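Local atomic coordinates of maltose operon transcriptional repressor (Staphylococcus aureus subsp. aureus Mu50, PDB entry 3HCW), a protein that probably represses transcription of the maltose operon by binding operator DNA, its sugar-binding-type C-terminal core presumably sensing a small effector. Residues 6-11 / 68-73; 23-28 / 200-205; 58-63 / 85-90; 244-249 / 273-278. All blocks are in the same frame, centred on the assembly; numbering follows the deposited sequence.

Interaction 1 (6-11 / 68-73); sequences QTYKIG and MVDAFI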
# COMPACT_ATOMS: atom_id res chain seq x y z
N GLN A 6 33.19 3.62 -6.11
CA GLN A 6 32.95 5.04 -6.38
C GLN A 6 31.74 5.23 -7.28
O GLN A 6 31.79 5.97 -8.26
CB GLN A 6 34.19 5.68 -7.02
CG GLN A 6 35.21 6.20 -6.03
CD GLN A 6 35.05 7.69 -5.75
OE1 GLN A 6 34.42 8.08 -4.77
NE2 GLN A 6 35.61 8.52 -6.63
N THR A 7 30.64 4.55 -6.93
CA THR A 7 29.42 4.60 -7.73
C THR A 7 28.38 5.62 -7.26
O THR A 7 27.43 5.92 -8.00
CB THR A 7 28.74 3.21 -7.82
OG1 THR A 7 28.19 2.85 -6.54
CG2 THR A 7 29.73 2.15 -8.26
N TYR A 8 28.56 6.14 -6.04
CA TYR A 8 27.55 6.97 -5.33
C TYR A 8 26.16 6.33 -5.33
O TYR A 8 25.15 7.02 -5.54
CB TYR A 8 27.47 8.43 -5.84
CG TYR A 8 28.77 9.20 -5.83
CD1 TYR A 8 29.80 8.89 -4.93
CD2 TYR A 8 28.96 10.27 -6.70
CE1 TYR A 8 30.99 9.60 -4.93
CE2 TYR A 8 30.16 10.99 -6.70
CZ TYR A 8 31.16 10.66 -5.81
OH TYR A 8 32.34 11.37 -5.82
N LYS A 9 26.13 5.02 -5.11
CA LYS A 9 24.89 4.25 -5.08
C LYS A 9 24.83 3.32 -3.87
O LYS A 9 25.85 2.76 -3.45
CB LYS A 9 24.71 3.45 -6.37
CG LYS A 9 23.74 4.08 -7.36
CD LYS A 9 23.32 3.07 -8.41
CE LYS A 9 22.03 3.47 -9.10
NZ LYS A 9 21.42 2.32 -9.81
N ILE A 10 23.63 3.16 -3.31
CA ILE A 10 23.41 2.28 -2.16
C ILE A 10 22.48 1.13 -2.55
O ILE A 10 21.37 1.38 -3.04
CB ILE A 10 22.80 3.02 -0.93
CG1 ILE A 10 23.47 4.39 -0.70
CG2 ILE A 10 22.82 2.12 0.32
CD1 ILE A 10 24.91 4.33 -0.24
N GLY A 11 22.92 -0.11 -2.36
CA GLY A 11 22.07 -1.27 -2.58
C GLY A 11 21.18 -1.55 -1.38
O GLY A 11 21.65 -1.65 -0.25
N MET A 68 28.74 -2.53 -8.38
CA MET A 68 27.62 -1.66 -8.77
C MET A 68 27.22 -0.62 -7.72
O MET A 68 26.62 0.39 -8.06
CB MET A 68 26.40 -2.49 -9.17
CG MET A 68 26.62 -3.38 -10.41
SD MET A 68 27.30 -2.53 -11.86
CE MET A 68 25.95 -1.42 -12.24
N VAL A 69 27.53 -0.89 -6.46
CA VAL A 69 27.17 0.02 -5.36
C VAL A 69 28.34 0.23 -4.41
O VAL A 69 29.34 -0.51 -4.47
CB VAL A 69 25.89 -0.41 -4.57
CG1 VAL A 69 24.63 -0.22 -5.40
CG2 VAL A 69 26.00 -1.84 -4.07
N ASP A 70 28.23 1.24 -3.56
CA ASP A 70 29.26 1.57 -2.59
C ASP A 70 29.00 0.87 -1.26
O ASP A 70 29.93 0.52 -0.54
CB ASP A 70 29.36 3.09 -2.38
CG ASP A 70 29.78 3.83 -3.66
OD1 ASP A 70 29.76 5.08 -3.66
OD2 ASP A 70 30.13 3.16 -4.66
N ALA A 71 27.72 0.65 -0.97
CA ALA A 71 27.31 0.07 0.31
C ALA A 71 25.90 -0.50 0.26
O ALA A 71 25.17 -0.33 -0.73
CB ALA A 71 27.42 1.10 1.41
N PHE A 72 25.52 -1.16 1.35
CA PHE A 72 24.23 -1.84 1.44
C PHE A 72 23.47 -1.46 2.69
O PHE A 72 24.04 -1.03 3.68
CB PHE A 72 24.44 -3.34 1.42
CG PHE A 72 24.70 -3.89 0.06
CD1 PHE A 72 23.65 -4.27 -0.76
CD2 PHE A 72 26.01 -4.03 -0.41
CE1 PHE A 72 23.88 -4.80 -2.03
CE2 PHE A 72 26.25 -4.55 -1.67
CZ PHE A 72 25.18 -4.95 -2.49
N ILE A 73 22.16 -1.62 2.62
CA ILE A 73 21.32 -1.54 3.80
C ILE A 73 20.45 -2.78 3.75
O ILE A 73 19.62 -2.91 2.84
CB ILE A 73 20.44 -0.25 3.81
CG1 ILE A 73 21.30 1.02 3.83
CG2 ILE A 73 19.49 -0.25 4.99
CD1 ILE A 73 20.49 2.31 3.85
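The flat carboxylate of Asp70 is met from two directions by Thr7: Thr7 OG1 stands over its plane, 64° out of it and 2.7 Å from Asp70 OD2, while Thr7 N reaches the same OD2 on its syn lone pair, also at 2.7 Å. The setting is the N-terminal half of a periplasmic-binding-protein-like fold, where strands 9-13 and 71-74 run parallel as neighbours in a Rossmann-like sheet. The Tyr8 ring runs alongside the carboxylate, turned 82° against it, and Tyr8 N adds a weak bond to Asp70 OD1. Farther on, the Phe72 ring brings CD1 to 3.3 Å from Gly11 O, and Val60, Met63 and Ile64 of helix 53-65 pack against it. Thr7 carries OG1 between its backbone N and carbonyl carbon (chi1 70°), so that hydroxyl and amide converge on one oxygen. These donors probably help to stabilise the negative charge of the buried Asp70. Main-chain pairing opens with Asp70 N to Lys9 O (2.8 Å, nearly straight) and continues with Gly11 N to Ala71 O at 2.8 Å and Ile73 N to Gly11 O at 2.9 Å. Ile10 CG2 meets Ile73 CG1 on the face covered by helix 247-263. Gly11 O also takes a CA-H...O contact from Phe72 CA at 3.1 Å.

Interaction 2 (23-28 / 200-205); sequences LNPFYI and DAMLHL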
# COMPACT_ATOMS: atom_id res chain seq x y z
N LEU A 23 3.92 -3.95 -1.59
CA LEU A 23 2.74 -3.13 -1.28
C LEU A 23 2.64 -2.89 0.22
O LEU A 23 1.75 -2.14 0.66
CB LEU A 23 1.45 -3.80 -1.74
CG LEU A 23 0.85 -3.71 -3.16
CD1 LEU A 23 1.84 -4.02 -4.28
CD2 LEU A 23 -0.35 -4.66 -3.22
N ASN A 24 3.53 -3.53 0.98
CA ASN A 24 3.56 -3.37 2.43
C ASN A 24 4.03 -1.96 2.74
O ASN A 24 5.14 -1.59 2.37
CB ASN A 24 4.50 -4.39 3.08
CG ASN A 24 4.18 -4.65 4.54
OD1 ASN A 24 3.99 -3.72 5.33
ND2 ASN A 24 4.12 -5.93 4.91
N PRO A 25 3.18 -1.16 3.41
CA PRO A 25 3.48 0.22 3.80
C PRO A 25 4.70 0.37 4.70
O PRO A 25 5.19 1.49 4.89
CB PRO A 25 2.23 0.64 4.58
CG PRO A 25 1.16 -0.23 4.08
CD PRO A 25 1.84 -1.56 3.86
N PHE A 26 5.18 -0.73 5.27
CA PHE A 26 6.42 -0.72 6.02
C PHE A 26 7.57 -0.44 5.08
O PHE A 26 8.32 0.51 5.27
CB PHE A 26 6.68 -2.05 6.74
CG PHE A 26 8.02 -2.11 7.41
CD1 PHE A 26 8.24 -1.45 8.61
CD2 PHE A 26 9.08 -2.83 6.84
CE1 PHE A 26 9.50 -1.50 9.24
CE2 PHE A 26 10.33 -2.88 7.45
CZ PHE A 26 10.54 -2.22 8.65
N TYR A 27 7.69 -1.29 4.07
CA TYR A 27 8.77 -1.17 3.11
C TYR A 27 8.62 0.09 2.25
O TYR A 27 9.60 0.78 2.00
CB TYR A 27 8.91 -2.44 2.28
CG TYR A 27 9.26 -3.64 3.13
CD1 TYR A 27 10.57 -3.84 3.59
CD2 TYR A 27 8.28 -4.57 3.50
CE1 TYR A 27 10.90 -4.94 4.37
CE2 TYR A 27 8.61 -5.68 4.29
CZ TYR A 27 9.92 -5.86 4.72
OH TYR A 27 10.24 -6.94 5.50
N ILE A 28 7.40 0.41 1.83
CA ILE A 28 7.19 1.67 1.09
C ILE A 28 7.73 2.88 1.85
O ILE A 28 8.47 3.69 1.30
CB ILE A 28 5.71 1.86 0.69
CG1 ILE A 28 5.30 0.78 -0.31
CG2 ILE A 28 5.48 3.27 0.08
CD1 ILE A 28 3.89 0.39 -0.21
N ASP A 200 1.67 -7.91 12.23
CA ASP A 200 1.86 -6.87 11.22
C ASP A 200 0.52 -6.61 10.55
O ASP A 200 -0.30 -7.51 10.43
CB ASP A 200 2.88 -7.35 10.17
CG ASP A 200 2.98 -6.43 8.97
OD1 ASP A 200 3.42 -5.27 9.16
OD2 ASP A 200 2.60 -6.84 7.85
N ALA A 201 0.31 -5.37 10.11
CA ALA A 201 -0.94 -4.90 9.53
C ALA A 201 -1.42 -5.65 8.28
O ALA A 201 -2.61 -5.84 8.10
CB ALA A 201 -0.83 -3.41 9.24
N MET A 202 -0.49 -6.07 7.42
CA MET A 202 -0.85 -6.78 6.18
C MET A 202 -1.46 -8.15 6.49
O MET A 202 -2.50 -8.50 5.93
CB MET A 202 0.37 -6.90 5.25
CG MET A 202 0.04 -7.06 3.76
SD MET A 202 -1.16 -5.87 3.07
CE MET A 202 -0.35 -4.32 3.41
N LEU A 203 -0.85 -8.88 7.41
CA LEU A 203 -1.45 -10.11 7.94
C LEU A 203 -2.78 -9.83 8.69
O LEU A 203 -3.76 -10.53 8.50
CB LEU A 203 -0.45 -10.84 8.85
CG LEU A 203 -0.92 -12.10 9.60
CD1 LEU A 203 -1.30 -13.17 8.58
CD2 LEU A 203 0.17 -12.59 10.56
N HIS A 204 -2.79 -8.79 9.51
CA HIS A 204 -4.00 -8.38 10.25
C HIS A 204 -5.22 -8.13 9.37
O HIS A 204 -6.33 -8.47 9.76
CB HIS A 204 -3.72 -7.12 11.07
CG HIS A 204 -4.71 -6.84 12.15
ND1 HIS A 204 -4.83 -7.63 13.27
CD2 HIS A 204 -5.60 -5.82 12.30
CE1 HIS A 204 -5.76 -7.12 14.07
NE2 HIS A 204 -6.24 -6.03 13.50
N LEU A 205 -5.01 -7.55 8.19
CA LEU A 205 -6.12 -7.28 7.28
C LEU A 205 -6.77 -8.56 6.75
O LEU A 205 -7.98 -8.58 6.53
CB LEU A 205 -5.67 -6.40 6.12
CG LEU A 205 -5.30 -4.93 6.38
CD1 LEU A 205 -4.77 -4.33 5.09
CD2 LEU A 205 -6.47 -4.10 6.90
O HOH W 1 2.34 -3.73 7.33
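With CG anti to the backbone N in both Asn24 (chi1 -158°) and Asp200 (chi1 171°), the two side chains reach toward each other tip to tip, their amide and carboxylate planes 31° apart. Each is the N-cap of its own helix, so helices 25-39 and 201-213 begin face to face between the two halves of the periplasmic-binding-protein-like fold. Asn24 OD1 accepts from Phe26 N at 3.2 Å on a lone pair in the amide plane. Asp200 OD2 accepts from Met202 N, also at 3.2 Å, but from well above the carboxylate plane. The direct link between the caps is slight: Asn24 ND2 to Asp200 OD2 spans 3.4 Å, a weak bond. Water does more, a single molecule sitting 2.6 Å from Asn24 OD1 and 2.6 Å from Asp200 OD1. The carboxylate has its strongest partner in Asn228, whose ND2 binds OD1, and a glycerol hydroxyl, probably from the crystallisation liquor, binds there too, which may mark a ligand-accessible cleft. Two helix N termini pointing at this polar cluster would favour an ionised Asp200. Beneath the polar tips the contact turns apolar, with Leu232 lying against both Pro25 and Met202. Pro25 also touches Leu23 of the second subunit, which places the contact beside the dimer interface. Met202, bent at its second and third torsions, curls so that its methyl reaches the first turn of helix 25-39, CE ending 3.6 Å from Pro25 CD.

Interaction 3 (58-63 / 85-90); sequences DEVYKM and QMLIDE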
# COMPACT_ATOMS: atom_id res chain seq x y z
N ASP A 58 22.34 -14.69 -5.28
CA ASP A 58 22.89 -14.47 -6.62
C ASP A 58 22.93 -12.99 -6.98
O ASP A 58 23.99 -12.49 -7.38
CB ASP A 58 22.10 -15.26 -7.67
CG ASP A 58 22.41 -16.75 -7.64
OD1 ASP A 58 23.45 -17.14 -7.05
OD2 ASP A 58 21.62 -17.54 -8.20
N GLU A 59 21.81 -12.30 -6.82
CA GLU A 59 21.69 -10.92 -7.28
C GLU A 59 22.42 -9.89 -6.43
O GLU A 59 22.81 -8.83 -6.94
CB GLU A 59 20.23 -10.54 -7.55
CG GLU A 59 19.47 -9.83 -6.45
CD GLU A 59 18.56 -8.75 -7.00
OE1 GLU A 59 17.33 -8.82 -6.80
OE2 GLU A 59 19.08 -7.84 -7.67
N VAL A 60 22.63 -10.19 -5.15
CA VAL A 60 23.45 -9.33 -4.30
C VAL A 60 24.92 -9.55 -4.63
O VAL A 60 25.69 -8.59 -4.70
CB VAL A 60 23.15 -9.52 -2.79
CG1 VAL A 60 24.25 -8.88 -1.92
CG2 VAL A 60 21.78 -8.92 -2.44
N TYR A 61 25.30 -10.81 -4.87
CA TYR A 61 26.68 -11.14 -5.27
C TYR A 61 27.07 -10.48 -6.60
O TYR A 61 28.22 -10.07 -6.77
CB TYR A 61 26.92 -12.65 -5.34
CG TYR A 61 28.36 -13.02 -5.59
CD1 TYR A 61 29.31 -12.91 -4.57
CD2 TYR A 61 28.79 -13.46 -6.84
CE1 TYR A 61 30.65 -13.24 -4.80
CE2 TYR A 61 30.11 -13.78 -7.08
CZ TYR A 61 31.04 -13.68 -6.05
OH TYR A 61 32.36 -14.01 -6.28
N LYS A 62 26.11 -10.40 -7.52
CA LYS A 62 26.29 -9.67 -8.78
C LYS A 62 26.61 -8.21 -8.49
O LYS A 62 27.60 -7.69 -9.02
CB LYS A 62 25.04 -9.80 -9.66
CG LYS A 62 25.20 -9.23 -11.07
CD LYS A 62 24.22 -9.87 -12.07
CE LYS A 62 22.76 -9.54 -11.77
NZ LYS A 62 22.41 -8.12 -12.07
N MET A 63 25.82 -7.57 -7.63
CA MET A 63 26.09 -6.19 -7.18
C MET A 63 27.47 -5.98 -6.53
O MET A 63 28.06 -4.91 -6.67
CB MET A 63 24.98 -5.69 -6.24
CG MET A 63 23.61 -5.59 -6.90
SD MET A 63 22.23 -5.56 -5.74
CE MET A 63 22.24 -3.84 -5.25
N GLN A 85 26.32 -12.64 5.82
CA GLN A 85 27.64 -13.30 5.77
C GLN A 85 28.43 -12.97 4.50
O GLN A 85 29.66 -12.83 4.56
CB GLN A 85 27.51 -14.82 5.92
CG GLN A 85 27.85 -15.33 7.32
CD GLN A 85 29.24 -14.92 7.79
OE1 GLN A 85 29.39 -14.31 8.85
NE2 GLN A 85 30.26 -15.24 7.00
N MET A 86 27.72 -12.85 3.38
CA MET A 86 28.31 -12.47 2.09
C MET A 86 28.99 -11.10 2.18
O MET A 86 30.18 -10.99 1.86
CB MET A 86 27.23 -12.49 0.99
CG MET A 86 27.70 -12.17 -0.43
SD MET A 86 26.31 -12.35 -1.58
CE MET A 86 26.33 -14.13 -1.78
N LEU A 87 28.27 -10.10 2.66
CA LEU A 87 28.80 -8.74 2.83
C LEU A 87 29.93 -8.66 3.85
O LEU A 87 30.77 -7.76 3.78
CB LEU A 87 27.70 -7.76 3.23
CG LEU A 87 26.36 -7.74 2.50
CD1 LEU A 87 25.41 -6.80 3.22
CD2 LEU A 87 26.49 -7.35 1.04
N ILE A 88 29.94 -9.59 4.81
CA ILE A 88 31.03 -9.70 5.78
C ILE A 88 32.27 -10.33 5.14
O ILE A 88 33.38 -9.81 5.30
CB ILE A 88 30.57 -10.45 7.07
CG1 ILE A 88 29.68 -9.52 7.92
CG2 ILE A 88 31.77 -10.94 7.90
CD1 ILE A 88 28.81 -10.24 8.93
N ASP A 89 32.06 -11.42 4.40
CA ASP A 89 33.13 -12.10 3.66
C ASP A 89 33.80 -11.19 2.63
O ASP A 89 35.03 -11.17 2.51
CB ASP A 89 32.59 -13.35 2.95
CG ASP A 89 32.30 -14.50 3.91
OD1 ASP A 89 31.28 -15.19 3.70
OD2 ASP A 89 33.08 -14.70 4.86
N GLU A 90 32.99 -10.43 1.90
CA GLU A 90 33.47 -9.64 0.77
C GLU A 90 33.66 -8.15 1.12
O GLU A 90 33.64 -7.29 0.23
CB GLU A 90 32.57 -9.84 -0.45
CG GLU A 90 32.24 -11.32 -0.69
CD GLU A 90 32.47 -11.77 -2.12
OE1 GLU A 90 32.84 -12.95 -2.30
OE2 GLU A 90 32.29 -10.96 -3.05
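Met86 lays its thioether against the start of the Tyr61 side chain, SD lying 3.8 Å from Tyr61 CB and CE 3.9 Å from the same carbon. With CG anti to the backbone N and only the last torsion bent, Met86 stretches straight across the gap between helices 53-65 and 82-89, whose short segments run 23° from parallel with axes 10.9 Å apart. Deeper in, Val60 CG1 meets both Met86 SD and Leu87 CD2, each at 4.0 Å, with Val60 and Leu87 crossing at about a right angle. Phe72 of strand 71-74 touches Val60 and Leu87 from below, so the two helices share one face of the N-terminal parallel sheet, as the helices of two successive beta-alpha-beta units in a Rossmann-like sheet. Toward the surface, Glu90, the first residue past its helix, comes at about a right angle to the Tyr61 side chain. Glu90 OE1 lies in the ring plane at the edge, 3.3 Å from Tyr61 CE1, with ring and carboxylate planes 64° apart. No hydrogen bond joins the two segments. Cohesion therefore rests on dispersion among the Met86 thioether, the Val60 and Leu87 methyls and Tyr61 CB, with perhaps a modest attraction between the carboxylate and the positive rim of the tyrosine ring.

Interaction 4 (244-249 / 273-278); sequences DIKPRM and VIIDTE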
# COMPACT_ATOMS: atom_id res chain seq x y z
N ASP A 244 2.49 2.54 16.03
CA ASP A 244 3.19 3.24 14.96
C ASP A 244 4.71 3.03 15.13
O ASP A 244 5.29 3.45 16.11
CB ASP A 244 2.82 4.72 15.03
CG ASP A 244 3.45 5.54 13.92
OD1 ASP A 244 4.10 4.97 13.01
OD2 ASP A 244 3.27 6.78 13.96
N ILE A 245 5.36 2.39 14.16
CA ILE A 245 6.78 2.03 14.34
C ILE A 245 7.72 2.93 13.53
O ILE A 245 8.90 2.61 13.34
CB ILE A 245 7.04 0.53 14.08
CG1 ILE A 245 6.81 0.16 12.61
CG2 ILE A 245 6.18 -0.33 14.99
CD1 ILE A 245 7.22 -1.25 12.25
N LYS A 246 7.17 4.08 13.09
CA LYS A 246 7.89 5.14 12.39
C LYS A 246 8.82 4.65 11.26
O LYS A 246 10.04 4.86 11.33
CB LYS A 246 8.67 6.00 13.39
CG LYS A 246 7.97 6.26 14.72
CD LYS A 246 6.91 7.36 14.61
CE LYS A 246 6.10 7.45 15.89
NZ LYS A 246 4.82 8.18 15.68
N PRO A 247 8.26 3.98 10.24
CA PRO A 247 9.12 3.39 9.19
C PRO A 247 9.87 4.42 8.32
O PRO A 247 10.99 4.15 7.85
CB PRO A 247 8.14 2.53 8.36
CG PRO A 247 6.77 3.12 8.63
CD PRO A 247 6.82 3.69 10.02
N ARG A 248 9.28 5.60 8.14
CA ARG A 248 9.95 6.67 7.41
C ARG A 248 11.16 7.20 8.19
O ARG A 248 12.20 7.48 7.60
CB ARG A 248 8.99 7.80 7.04
CG ARG A 248 9.51 8.68 5.94
CD ARG A 248 8.43 9.61 5.44
NE ARG A 248 8.98 10.59 4.51
CZ ARG A 248 8.25 11.43 3.79
NH1 ARG A 248 8.86 12.29 2.98
NH2 ARG A 248 6.93 11.42 3.90
N MET A 249 11.00 7.30 9.52
CA MET A 249 12.11 7.64 10.42
C MET A 249 13.20 6.58 10.40
O MET A 249 14.37 6.91 10.29
CB MET A 249 11.62 7.82 11.86
CG MET A 249 11.48 9.26 12.33
SD MET A 249 11.32 9.38 14.13
CE MET A 249 13.01 9.11 14.66
N VAL A 273 20.76 2.00 16.88
CA VAL A 273 19.96 3.22 16.95
C VAL A 273 18.52 2.77 17.16
O VAL A 273 18.00 1.95 16.40
CB VAL A 273 20.09 4.10 15.67
CG1 VAL A 273 19.20 5.34 15.76
CG2 VAL A 273 21.56 4.51 15.43
N ILE A 274 17.89 3.28 18.22
CA ILE A 274 16.53 2.89 18.56
C ILE A 274 15.54 4.03 18.25
O ILE A 274 15.72 5.16 18.69
CB ILE A 274 16.45 2.38 20.03
CG1 ILE A 274 17.28 1.09 20.22
CG2 ILE A 274 14.99 2.17 20.48
CD1 ILE A 274 16.64 -0.22 19.70
N ILE A 275 14.54 3.71 17.44
CA ILE A 275 13.46 4.64 17.09
C ILE A 275 12.24 4.32 17.96
O ILE A 275 11.78 3.17 17.99
CB ILE A 275 13.13 4.57 15.56
CG1 ILE A 275 14.12 5.42 14.76
CG2 ILE A 275 11.73 5.06 15.23
CD1 ILE A 275 15.25 4.65 14.19
N ASP A 276 11.76 5.33 18.68
CA ASP A 276 10.62 5.18 19.59
C ASP A 276 9.33 4.92 18.82
O ASP A 276 9.13 5.47 17.75
CB ASP A 276 10.42 6.46 20.44
CG ASP A 276 11.55 6.71 21.43
OD1 ASP A 276 12.20 5.74 21.91
OD2 ASP A 276 11.76 7.90 21.76
N THR A 277 8.46 4.11 19.40
CA THR A 277 7.18 3.80 18.79
C THR A 277 6.04 4.51 19.53
O THR A 277 6.25 5.12 20.57
CB THR A 277 6.94 2.29 18.76
OG1 THR A 277 6.80 1.82 20.10
CG2 THR A 277 8.10 1.55 18.06
N GLU A 278 4.84 4.44 18.98
CA GLU A 278 3.70 5.12 19.57
C GLU A 278 2.40 4.34 19.35
O GLU A 278 2.02 4.04 18.21
CB GLU A 278 3.58 6.54 18.99
CG GLU A 278 2.33 7.29 19.40
CD GLU A 278 2.21 8.66 18.74
OE1 GLU A 278 2.97 8.95 17.78
OE2 GLU A 278 1.33 9.45 19.16
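A salt-bridge network on an Asx turn marks the place where strand 241-244 gives way to helix 247-263, in the crossover region that joins the two halves of this periplasmic-binding-protein-like fold. Asp244 extends with CG anti to its backbone N (chi1 -177°), and Asp244 OD1 accepts from Lys246 N at 3.2 Å, closing the turn. Lys246 has a left-handed backbone (phi 46°) at the N-cap position, and its chain bends at the second torsion so that NZ returns over the strand. There Lys246 NZ meets Asp244 OD2 at 2.7 Å from above the carboxylate plane and Glu278 OE1 at 2.9 Å on the anti lone pair. Asp244 OD2 and Glu278 OE1 lie 4.4 Å apart; Lys246, with Lys280 as a second cation salt-bridged to both, probably offsets their repulsion. The backbones beneath form an antiparallel hydrogen-bonded pair: Asp244 N binds Glu278 O at 2.7 Å and Glu278 N returns to Asp244 O at 3.1 Å. Thr277 N is hydrogen-bonded to a glycerol, probably from the crystallisation liquor. On the apolar side Ile275 turns CG2 to Lys246 CB, 3.7 Å away, while Met249 CE, in one of two conformers, rests on Ile275 CG1. Strand 272-280 thus changes partner along its broken length: Val273 and Ile275 pair with strand 110-113 of the N-terminal half, Glu278 with strand 241-244. Asn113 spans the junction by binding the carbonyls of both Ile245 and Ile275, and helix 25-39 packs on Ile245 and Pro247.

From the N terminus, interaction 1 closes a loop of 56 residues by pairing strands 9-13 and 71-74. Interaction 3 crosses it, since 58-63 lies inside that loop and 85-90 beyond it; the two touch where Phe72 packs on Leu87 and Met63, so helices and sheet form one layered unit. Interaction 2 also crosses interaction 1, reaching from 23-28 to 200-205 over 171 residues, and encloses interaction 3; it brings the two halves of the fold together. Interaction 4 follows in series, joining 244-249 to 273-278 at the crossover, and meets interaction 2 through Phe26, which packs on Ile245 and Pro247.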